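Local coordinates for cell surface protein (Faecalibacterium prausnitzii A2-165, PDB 4GT6) that is of unknown function but, as an extracellular protein built on BspA-type leucine-rich repeats, probably binds other proteins, at residues Y84-K90 against M111-T117. Numbering follows the deposited sequence. Where two conformers were deposited one is given.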
ATOM      1  N   TYR A  84     -14.919  -6.781  -9.700  1.00 11.72           N
ATOM      2  CA  TYR A  84     -14.074  -7.494  -8.755  1.00 10.90           C
ATOM      3  C   TYR A  84     -13.745  -8.898  -9.282  1.00 14.07           C
ATOM      4  O   TYR A  84     -14.645  -9.645  -9.707  1.00 13.33           O
ATOM      5  CB  TYR A  84     -14.828  -7.598  -7.421  1.00 11.66           C
ATOM      6  CG  TYR A  84     -14.096  -8.341  -6.322  1.00 12.46           C
ATOM      7  CD1 TYR A  84     -13.249  -7.665  -5.449  1.00 13.93           C
ATOM      8  CD2 TYR A  84     -14.315  -9.704  -6.104  1.00 13.14           C
ATOM      9  CE1 TYR A  84     -12.633  -8.321  -4.384  1.00 14.73           C
ATOM     10  CE2 TYR A  84     -13.690 -10.375  -5.056  1.00 14.25           C
ATOM     11  CZ  TYR A  84     -12.869  -9.673  -4.184  1.00 19.08           C
ATOM     12  OH  TYR A  84     -12.287 -10.301  -3.121  1.00 19.83           O
ATOM     13  N   ASN A  85     -12.455  -9.240  -9.271  0.50 11.29           N
ATOM     14  CA  ASN A  85     -11.951 -10.560  -9.653  0.50 10.67           C
ATOM     15  C   ASN A  85     -12.250 -10.940 -11.118  0.50 15.14           C
ATOM     16  O   ASN A  85     -12.531 -12.113 -11.401  0.50 14.84           O
ATOM     17  CB  ASN A  85     -12.503 -11.637  -8.701  0.50 13.46           C
ATOM     18  CG  ASN A  85     -11.554 -12.770  -8.478  0.50 27.50           C
ATOM     19  OD1 ASN A  85     -10.344 -12.558  -8.308  0.50 22.32           O
ATOM     20  ND2 ASN A  85     -12.090 -13.994  -8.470  0.50 14.56           N
ATOM     21  N   CYS A  86     -12.180  -9.953 -12.044  1.00 12.28           N
ATOM     22  CA  CYS A  86     -12.285 -10.197 -13.493  1.00 11.55           C
ATOM     23  C   CYS A  86     -10.829 -10.242 -13.962  1.00 15.12           C
ATOM     24  O   CYS A  86     -10.253  -9.250 -14.428  1.00 13.88           O
ATOM     25  CB  CYS A  86     -13.109  -9.115 -14.175  1.00 11.99           C
ATOM     26  SG  CYS A  86     -14.874  -9.230 -13.783  1.00 15.40           S
ATOM     27  N   THR A  87     -10.205 -11.388 -13.724  1.00 12.49           N
ATOM     28  CA  THR A  87      -8.746 -11.536 -13.773  1.00 12.75           C
ATOM     29  C   THR A  87      -8.156 -11.612 -15.174  1.00 15.64           C
ATOM     30  O   THR A  87      -6.934 -11.576 -15.282  1.00 15.46           O
ATOM     31  CB  THR A  87      -8.288 -12.754 -12.943  1.00 19.07           C
ATOM     32  OG1 THR A  87      -8.892 -13.901 -13.498  1.00 21.12           O
ATOM     33  CG2 THR A  87      -8.729 -12.661 -11.466  1.00 15.37           C
ATOM     34  N   SER A  88      -8.980 -11.674 -16.231  1.00 11.86           N
ATOM     35  CA  SER A  88      -8.428 -11.645 -17.590  1.00 11.96           C
ATOM     36  C   SER A  88      -8.888 -10.379 -18.329  1.00 15.88           C
ATOM     37  O   SER A  88      -8.608 -10.211 -19.522  1.00 16.84           O
ATOM     38  CB  SER A  88      -8.829 -12.913 -18.356  1.00 14.18           C
ATOM     39  OG  SER A  88      -8.056 -14.020 -17.896  1.00 17.49           O
ATOM     40  N   LEU A  89      -9.612  -9.495 -17.620  1.00 12.69           N
ATOM     41  CA  LEU A  89     -10.107  -8.249 -18.204  1.00 11.86           C
ATOM     42  C   LEU A  89      -8.897  -7.366 -18.593  1.00 17.13           C
ATOM     43  O   LEU A  89      -8.091  -7.009 -17.724  1.00 16.63           O
ATOM     44  CB  LEU A  89     -11.047  -7.534 -17.226  1.00 11.03           C
ATOM     45  CG  LEU A  89     -11.567  -6.137 -17.634  1.00 13.87           C
ATOM     46  CD1 LEU A  89     -12.449  -6.213 -18.900  1.00 14.67           C
ATOM     47  CD2 LEU A  89     -12.412  -5.516 -16.473  1.00 15.25           C
ATOM     48  N   LYS A  90      -8.754  -7.083 -19.898  1.00 13.65           N
ATOM     49  CA  LYS A  90      -7.604  -6.314 -20.420  1.00 13.38           C
ATOM     50  C   LYS A  90      -7.853  -4.828 -20.505  1.00 18.54           C
ATOM     51  O   LYS A  90      -6.920  -4.036 -20.334  1.00 16.38           O
ATOM     52  CB  LYS A  90      -7.252  -6.762 -21.864  1.00 16.04           C
ATOM     53  CG  LYS A  90      -6.917  -8.240 -22.079  1.00 23.40           C
ATOM     54  CD  LYS A  90      -5.691  -8.654 -21.303  1.00 21.59           C
ATOM     55  CE  LYS A  90      -5.095  -9.975 -21.764  1.00 20.83           C
ATOM     56  NZ  LYS A  90      -3.883 -10.314 -20.940  1.00 21.60           N
HETATM   57  N   MSE A 111     -10.695  -4.450  -8.137  1.00 11.03           N
HETATM   58  CA  MSE A 111      -9.755  -5.258  -7.343  1.00 11.50           C
HETATM   59  C   MSE A 111      -9.565  -6.647  -7.957  1.00 14.67           C
HETATM   60  O   MSE A 111     -10.534  -7.248  -8.423  1.00 15.06           O
HETATM   61  CB  MSE A 111     -10.249  -5.382  -5.899  1.00 12.84           C
HETATM   62  CG  MSE A 111      -9.378  -6.279  -5.041  1.00 16.45           C
HETATM   63 SE   MSE A 111      -9.807  -5.820  -3.191  0.75 20.67          SE
HETATM   64  CE  MSE A 111      -8.790  -7.232  -2.268  1.00 19.37           C
ATOM     65  N   PHE A 112      -8.296  -7.115  -8.015  1.00 11.84           N
ATOM     66  CA  PHE A 112      -7.884  -8.401  -8.600  1.00 11.57           C
ATOM     67  C   PHE A 112      -8.020  -8.453 -10.127  1.00 15.86           C
ATOM     68  O   PHE A 112      -7.894  -9.551 -10.692  1.00 16.45           O
ATOM     69  CB  PHE A 112      -8.616  -9.614  -7.964  1.00 13.02           C
ATOM     70  CG  PHE A 112      -8.308  -9.844  -6.499  1.00 15.51           C
ATOM     71  CD1 PHE A 112      -6.992  -9.962  -6.056  1.00 18.34           C
ATOM     72  CD2 PHE A 112      -9.337  -9.991  -5.572  1.00 17.37           C
ATOM     73  CE1 PHE A 112      -6.710 -10.178  -4.700  1.00 20.86           C
ATOM     74  CE2 PHE A 112      -9.059 -10.245  -4.230  1.00 21.18           C
ATOM     75  CZ  PHE A 112      -7.747 -10.350  -3.802  1.00 20.62           C
ATOM     76  N   CYS A 113      -8.180  -7.297 -10.819  1.00 11.26           N
ATOM     77  CA  CYS A 113      -8.161  -7.289 -12.307  1.00 11.52           C
ATOM     78  C   CYS A 113      -6.696  -7.210 -12.702  1.00 13.20           C
ATOM     79  O   CYS A 113      -6.201  -6.172 -13.153  1.00 12.21           O
ATOM     80  CB  CYS A 113      -8.981  -6.125 -12.860  1.00 11.18           C
ATOM     81  SG  CYS A 113     -10.761  -6.287 -12.535  1.00 14.89           S
ATOM     82  N   SER A 114      -6.006  -8.347 -12.508  1.00 12.70           N
ATOM     83  CA  SER A 114      -4.553  -8.434 -12.632  0.50 12.95           C
ATOM     84  C   SER A 114      -4.023  -8.378 -14.080  1.00 16.01           C
ATOM     85  O   SER A 114      -2.807  -8.282 -14.262  1.00 16.46           O
ATOM     86  CB  SER A 114      -4.026  -9.670 -11.904  0.50 16.74           C
ATOM     87  OG  SER A 114      -4.436 -10.866 -12.540  0.50 15.94           O
ATOM     88  N   GLU A 115      -4.902  -8.340 -15.098  1.00 11.85           N
ATOM     89  CA  GLU A 115      -4.446  -8.212 -16.489  1.00 11.69           C
ATOM     90  C   GLU A 115      -4.907  -6.901 -17.115  1.00 16.18           C
ATOM     91  O   GLU A 115      -4.624  -6.641 -18.291  1.00 14.59           O
ATOM     92  CB  GLU A 115      -4.901  -9.415 -17.344  1.00 12.96           C
ATOM     93  CG  GLU A 115      -4.097 -10.632 -16.934  1.00 15.27           C
ATOM     94  CD  GLU A 115      -4.193 -11.870 -17.806  1.00 26.42           C
ATOM     95  OE1 GLU A 115      -4.962 -11.856 -18.789  1.00 19.21           O
ATOM     96  OE2 GLU A 115      -3.422 -12.821 -17.551  1.00 21.71           O
ATOM     97  N   LEU A 116      -5.558  -6.048 -16.307  1.00 13.79           N
ATOM     98  CA  LEU A 116      -6.121  -4.785 -16.771  1.00 14.00           C
ATOM     99  C   LEU A 116      -4.997  -3.768 -17.074  1.00 17.50           C
ATOM    100  O   LEU A 116      -4.157  -3.517 -16.225  1.00 17.49           O
ATOM    101  CB  LEU A 116      -7.098  -4.252 -15.704  1.00 13.39           C
ATOM    102  CG  LEU A 116      -7.768  -2.917 -15.979  1.00 16.89           C
ATOM    103  CD1 LEU A 116      -8.695  -2.974 -17.254  1.00 15.82           C
ATOM    104  CD2 LEU A 116      -8.549  -2.471 -14.738  1.00 17.60           C
ATOM    105  N   THR A 117      -4.931  -3.294 -18.317  1.00 16.25           N
ATOM    106  CA  THR A 117      -3.875  -2.343 -18.724  1.00 16.67           C
ATOM    107  C   THR A 117      -4.424  -0.988 -19.191  1.00 23.25           C
ATOM    108  O   THR A 117      -3.732   0.023 -19.049  1.00 23.33           O
ATOM    109  CB  THR A 117      -2.994  -2.930 -19.845  1.00 23.34           C
ATOM    110  OG1 THR A 117      -3.811  -3.300 -20.963  1.00 24.56           O
ATOM    111  CG2 THR A 117      -2.179  -4.128 -19.382  1.00 23.43           C
TER
HETATM  112  O   HOH W   1      -5.792 -14.282 -19.464  1.00 17.86           O
HETATM  113  O   HOH W   2      -2.787  -7.729 -19.912  1.00 18.99           O
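Solenoid proteins stack equivalent positions of successive repeats, as 84-90 and 111-117 do in a BspA-type leucine-rich repeat region. Each segment carries a type I turn, C86 to L89 and C113 to L116, and several equivalent side chains share rotamers: both cysteines are m, both leucines t,p. These pack inward in file, C86 CB 4.0 Å from C113 SG and L89 CG 4.3 Å from L116 CD1. Backbone hydrogen bonds join both ends, N85 N to M111 O and T117 N to K90 O, each 2.9 Å. With chi1 t, Y84 offers its ring face to the edge of F112 (m) in an offset edge-to-face pair, centroids 5.6 Å apart; the F112 ring also meets that of H135. The CA-to-CB bond of K90 points away, yet its m,m,t,t chain brings NZ to E115 OE1 (2.9 Å), a salt bridge flanked by waters linking S88 OG to E115 OE1 and K90 NZ to E115 O. Buried cysteines and leucines thus fill the interior, while an aromatic pair, a salt bridge and water join the repeats where they are partly exposed.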